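Local coordinates for malonyl CoA-acyl carrier protein transacylase (PDB 3PTW) that probably transfers the malonyl group from malonyl-CoA to acyl carrier protein, a step that supplies extender units for fatty acid synthesis, at residues Phe119-Val124 and Met202-Ala206; Ile128-Val134 and Ile166-Leu172. One frame throughout, in Å; residues are numbered along the deposited sequence.

Contact 1. Residues Phe119-Val124 and Met202-Ala206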
loop_
_atom_site.group_PDB
_atom_site.type_symbol
_atom_site.label_atom_id
_atom_site.label_comp_id
_atom_site.label_asym_id
_atom_site.label_seq_id
_atom_site.Cartn_x
_atom_site.Cartn_y
_atom_site.Cartn_z
ATOM N N PHE A 119 16.032 -1.401 1.438
ATOM C CA PHE A 119 16.478 -2.103 0.232
ATOM C C PHE A 119 15.918 -1.452 -1.040
ATOM O O PHE A 119 16.645 -1.279 -2.036
ATOM C CB PHE A 119 16.116 -3.601 0.267
ATOM C CG PHE A 119 16.612 -4.340 1.488
ATOM C CD1 PHE A 119 17.810 -3.990 2.115
ATOM C CD2 PHE A 119 15.881 -5.417 1.996
ATOM C CE1 PHE A 119 18.267 -4.683 3.245
ATOM C CE2 PHE A 119 16.322 -6.118 3.121
ATOM C CZ PHE A 119 17.522 -5.750 3.748
ATOM N N MET A 120 14.635 -1.088 -1.006
ATOM C CA MET A 120 14.006 -0.455 -2.163
ATOM C C MET A 120 14.657 0.888 -2.512
ATOM O O MET A 120 14.853 1.199 -3.694
ATOM C CB MET A 120 12.506 -0.280 -1.951
ATOM C CG MET A 120 11.727 -1.594 -1.969
ATOM S SD MET A 120 10.002 -1.390 -1.494
ATOM C CE MET A 120 9.305 -0.786 -3.027
ATOM N N GLN A 121 15.000 1.669 -1.482
ATOM C CA GLN A 121 15.595 2.988 -1.694
ATOM C C GLN A 121 17.027 2.893 -2.219
ATOM O O GLN A 121 17.428 3.691 -3.072
ATOM C CB GLN A 121 15.549 3.827 -0.412
ATOM C CG GLN A 121 15.652 5.367 -0.615
ATOM C CD GLN A 121 14.677 5.923 -1.668
ATOM O OE1 GLN A 121 15.065 6.712 -2.535
ATOM N NE2 GLN A 121 13.422 5.503 -1.602
ATOM N N GLU A 122 17.772 1.908 -1.720
ATOM C CA GLU A 122 19.194 1.742 -2.035
ATOM C C GLU A 122 19.494 0.934 -3.302
ATOM O O GLU A 122 20.631 0.919 -3.750
ATOM C CB GLU A 122 19.928 1.101 -0.852
ATOM C CG GLU A 122 20.016 1.979 0.386
ATOM C CD GLU A 122 20.761 1.305 1.540
ATOM O OE1 GLU A 122 20.922 0.060 1.515
ATOM O OE2 GLU A 122 21.184 2.024 2.474
ATOM N N ALA A 123 18.491 0.260 -3.866
ATOM C CA ALA A 123 18.695 -0.650 -5.011
ATOM C C ALA A 123 19.328 0.035 -6.221
ATOM O O ALA A 123 20.250 -0.496 -6.837
ATOM C CB ALA A 123 17.376 -1.320 -5.416
ATOM N N VAL A 124 18.805 1.218 -6.548
ATOM C CA VAL A 124 19.271 2.025 -7.668
ATOM C C VAL A 124 19.823 3.338 -7.109
ATOM O O VAL A 124 19.246 3.912 -6.185
ATOM C CB VAL A 124 18.104 2.308 -8.648
ATOM C CG1 VAL A 124 18.568 3.139 -9.833
ATOM C CG2 VAL A 124 17.485 0.994 -9.131
ATOM N N MET A 202 14.441 -3.111 -12.171
ATOM C CA MET A 202 15.627 -2.457 -11.603
ATOM C C MET A 202 15.748 -2.664 -10.105
ATOM O O MET A 202 16.817 -2.455 -9.536
ATOM C CB MET A 202 15.638 -0.959 -11.920
ATOM C CG MET A 202 15.842 -0.650 -13.392
ATOM S SD MET A 202 15.586 1.091 -13.746
ATOM C CE MET A 202 17.166 1.771 -13.212
ATOM N N LEU A 203 14.648 -3.058 -9.460
ATOM C CA LEU A 203 14.680 -3.343 -8.032
ATOM C C LEU A 203 14.990 -4.795 -7.732
ATOM O O LEU A 203 14.783 -5.256 -6.617
ATOM C CB LEU A 203 13.383 -2.904 -7.339
ATOM C CG LEU A 203 13.535 -1.662 -6.462
ATOM C CD1 LEU A 203 13.923 -0.446 -7.296
ATOM C CD2 LEU A 203 12.255 -1.390 -5.660
ATOM N N GLN A 204 15.483 -5.517 -8.734
ATOM C CA GLN A 204 15.921 -6.903 -8.561
ATOM C C GLN A 204 16.836 -7.072 -7.332
ATOM O O GLN A 204 16.657 -8.028 -6.586
ATOM C CB GLN A 204 16.587 -7.424 -9.850
ATOM C CG GLN A 204 17.139 -8.853 -9.794
ATOM C CD GLN A 204 16.059 -9.910 -9.548
ATOM O OE1 GLN A 204 14.906 -9.761 -9.970
ATOM N NE2 GLN A 204 16.436 -10.982 -8.861
ATOM N N PRO A 205 17.797 -6.143 -7.099
ATOM C CA PRO A 205 18.684 -6.322 -5.930
ATOM C C PRO A 205 17.975 -6.185 -4.581
ATOM O O PRO A 205 18.367 -6.842 -3.611
ATOM C CB PRO A 205 19.726 -5.208 -6.102
ATOM C CG PRO A 205 19.678 -4.859 -7.571
ATOM C CD PRO A 205 18.228 -4.990 -7.916
ATOM N N ALA A 206 16.943 -5.348 -4.516
ATOM C CA ALA A 206 16.094 -5.273 -3.323
ATOM C C ALA A 206 15.224 -6.517 -3.115
ATOM O O ALA A 206 14.940 -6.877 -1.976
ATOM C CB ALA A 206 15.225 -4.036 -3.365
#
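L203 lies against M120 and A123, where the C-terminal end of helix 106-122 meets the start of helix 204-214. L203 is the N-cap residue of the second helix, and its side chain is buried. CD2 packs on M120, 3.7 Å from M120 CG, and the two side chains cross at about a right angle. L203 CG and CD1 together lie against A123, each 4.0 Å from A123 CB.

A206, one helical turn on, presents its single methyl to the first helix. A206 CB sits 3.4 Å from F119 O and 4.0 Å from A123 CB. With only a methyl on A206, the backbones come close: F119 CA and A206 CA are 4.8 Å apart. The F119 ring leads away from this point and reaches K209 and E213 further along helix 204-214.

V124 closes the other end against M202. With CG1 anti to the backbone N (chi1 -179°), CG2 is turned onto M202, 3.5 Å from M202 O. V124 CG1 meets the end of the bent methionine chain, 3.9 Å from M202 CE. P197 also touches V124.

No hydrogen bond or salt bridge crosses between 119-124 and 202-206. The join is apolar, so it rests on the fit of aliphatic carbons against each other and against backbone carbonyls.

Contact 2. Residues Ile128-Val134 and Ile166-Leu172; sequences IGGMVAV and IVISGEL
V132 pairs with I168 in the middle of an antiparallel beta ladder that joins the two central strands of a four-stranded antiparallel sheet. This sheet belongs to the small, ferredoxin-like subdomain of the acyltransferase fold.

Backbone hydrogen bonds carry the ladder. V132, V134 and G130 form hydrogen-bonded pairs with I168, I166 and G170. V132 N reaches I168 O at 2.8 Å, and V134 N reaches I166 O at 2.7 Å. The return bond from G170 N to G130 O is weak, at 3.4 Å, near the corner where the chain turns at G170. The backbone angles of G170 (phi 149°) leave no room for a beta carbon beside the carbonyl O of S169. Past it, L172 N, in the first turn of helix 172-184, still bonds to I128 O at 2.8 Å, with a nearly straight N-H...O angle of 175°.

Apolar side chains pack on both faces. V132, V134, I166 and I168 share one face, which helices 139-149 and 172-184 cover. I168 CG1 stands between its backbone N and carbonyl carbon (chi1 60°), where it meets V132 CB and V134 CG2, each at 3.9 Å. M131, A133 and V167 lie on the other face, with S169 beside them, its CB packed on M131 CG. The M131 chain bends at its end and sets CE against V167 CG1.

Polar ends look outside the pair: S169 OG bonds to F198 O, and E171 OE1 accepts from I154 N. Just past the corner, L172 CD2 lies against the backbone of G129 and G130, 3.5 Å from G130 N.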
loop_
_atom_site.group_PDB
_atom_site.type_symbol
_atom_site.label_atom_id
_atom_site.label_comp_id
_atom_site.label_asym_id
_atom_site.label_seq_id
_atom_site.Cartn_x
_atom_site.Cartn_y
_atom_site.Cartn_z
ATOM N N ILE A 128 19.139 8.045 -11.398
ATOM C CA ILE A 128 19.140 7.208 -12.600
ATOM C C ILE A 128 17.763 6.676 -13.004
ATOM O O ILE A 128 17.466 6.525 -14.200
ATOM C CB ILE A 128 20.247 6.093 -12.590
ATOM C CG1 ILE A 128 19.647 4.694 -12.513
ATOM C CG2 ILE A 128 21.361 6.381 -11.540
ATOM C CD1 ILE A 128 20.514 3.623 -13.124
ATOM N N GLY A 129 16.922 6.411 -12.007
ATOM C CA GLY A 129 15.600 5.868 -12.251
ATOM C C GLY A 129 14.566 6.724 -11.561
ATOM O O GLY A 129 14.900 7.497 -10.668
ATOM N N GLY A 130 13.311 6.582 -11.971
ATOM C CA GLY A 130 12.216 7.360 -11.386
ATOM C C GLY A 130 10.868 6.752 -11.693
ATOM O O GLY A 130 10.773 5.588 -12.080
ATOM N N MET A 131 9.812 7.536 -11.496
ATOM C CA MET A 131 8.459 7.063 -11.752
ATOM C C MET A 131 7.643 8.152 -12.423
ATOM O O MET A 131 7.866 9.350 -12.180
ATOM C CB MET A 131 7.792 6.599 -10.458
ATOM C CG MET A 131 8.526 5.437 -9.773
ATOM S SD MET A 131 7.781 4.987 -8.188
ATOM C CE MET A 131 6.552 3.799 -8.761
ATOM N N VAL A 132 6.709 7.727 -13.273
ATOM C CA VAL A 132 5.879 8.648 -14.031
ATOM C C VAL A 132 4.403 8.261 -13.941
ATOM O O VAL A 132 4.026 7.131 -14.293
ATOM C CB VAL A 132 6.340 8.736 -15.515
ATOM C CG1 VAL A 132 5.383 9.594 -16.335
ATOM C CG2 VAL A 132 7.763 9.293 -15.608
ATOM N N ALA A 133 3.582 9.202 -13.466
ATOM C CA ALA A 133 2.124 9.059 -13.502
ATOM C C ALA A 133 1.627 9.158 -14.952
ATOM O O ALA A 133 2.049 10.036 -15.702
ATOM C CB ALA A 133 1.446 10.126 -12.626
ATOM N N VAL A 134 0.747 8.242 -15.347
ATOM C CA VAL A 134 0.219 8.208 -16.718
ATOM C C VAL A 134 -1.309 8.329 -16.650
ATOM O O VAL A 134 -1.970 7.504 -16.029
ATOM C CB VAL A 134 0.639 6.919 -17.469
ATOM C CG1 VAL A 134 0.010 6.856 -18.865
ATOM C CG2 VAL A 134 2.160 6.826 -17.582
ATOM N N ILE A 166 -2.371 5.104 -14.203
ATOM C CA ILE A 166 -1.293 4.123 -14.258
ATOM C C ILE A 166 -0.001 4.799 -13.788
ATOM O O ILE A 166 0.111 6.019 -13.868
ATOM C CB ILE A 166 -1.150 3.564 -15.686
ATOM C CG1 ILE A 166 -2.365 2.675 -16.009
ATOM C CG2 ILE A 166 0.171 2.783 -15.878
ATOM C CD1 ILE A 166 -2.541 2.360 -17.466
ATOM N N VAL A 167 0.938 4.021 -13.250
ATOM C CA VAL A 167 2.294 4.532 -13.041
ATOM C C VAL A 167 3.292 3.650 -13.779
ATOM O O VAL A 167 3.210 2.425 -13.730
ATOM C CB VAL A 167 2.674 4.663 -11.539
ATOM C CG1 VAL A 167 4.052 5.315 -11.381
ATOM C CG2 VAL A 167 1.595 5.455 -10.739
ATOM N N ILE A 168 4.224 4.274 -14.491
ATOM C CA ILE A 168 5.333 3.521 -15.083
ATOM C C ILE A 168 6.652 3.897 -14.424
ATOM O O ILE A 168 6.821 5.021 -13.950
ATOM C CB ILE A 168 5.416 3.725 -16.612
ATOM C CG1 ILE A 168 5.635 5.207 -16.984
ATOM C CG2 ILE A 168 4.171 3.139 -17.280
ATOM C CD1 ILE A 168 5.891 5.464 -18.505
ATOM N N SER A 169 7.600 2.968 -14.396
ATOM C CA SER A 169 8.907 3.268 -13.796
ATOM C C SER A 169 10.046 2.640 -14.588
ATOM O O SER A 169 9.824 1.791 -15.466
ATOM C CB SER A 169 8.952 2.843 -12.317
ATOM O OG SER A 169 9.041 1.443 -12.210
ATOM N N GLY A 170 11.262 3.070 -14.287
ATOM C CA GLY A 170 12.419 2.629 -15.046
ATOM C C GLY A 170 13.493 3.697 -15.078
ATOM O O GLY A 170 13.552 4.554 -14.191
ATOM N N GLU A 171 14.342 3.656 -16.098
ATOM C CA GLU A 171 15.430 4.625 -16.190
ATOM C C GLU A 171 14.904 5.968 -16.647
ATOM O O GLU A 171 14.083 6.037 -17.556
ATOM C CB GLU A 171 16.513 4.148 -17.148
ATOM C CG GLU A 171 17.046 2.785 -16.805
ATOM C CD GLU A 171 18.037 2.324 -17.810
ATOM O OE1 GLU A 171 17.677 1.472 -18.649
ATOM O OE2 GLU A 171 19.163 2.849 -17.799
ATOM N N LEU A 172 15.400 7.025 -16.003
ATOM C CA LEU A 172 14.958 8.395 -16.258
ATOM C C LEU A 172 15.093 8.779 -17.711
ATOM O O LEU A 172 14.229 9.442 -18.273
ATOM C CB LEU A 172 15.764 9.384 -15.409
ATOM C CG LEU A 172 15.430 9.427 -13.918
ATOM C CD1 LEU A 172 16.176 10.562 -13.271
ATOM C CD2 LEU A 172 13.928 9.571 -13.684
#

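Overall arrangement
The centres of contact 1 and contact 2 lie about 14 Å apart, on the same side of the chain's centre. Helix 106-122 runs into strand 129-135, so 119-124 leads, after a short loop, to 128-134. Segment 166-172 follows, and 202-206 comes last. Contact 2 thus falls between the two halves of contact 1 in sequence. The chain enters the small antiparallel sheet just after 119-124 and returns shortly before 202-206 to the larger part, which holds the six-stranded mixed sheet. M202 bridges the two: M202 SD is 3.6 Å from G170 C, and M202 CE is 3.8 Å from I128 CD1. F198 touches M120 and M131, tying both contacts to one loop.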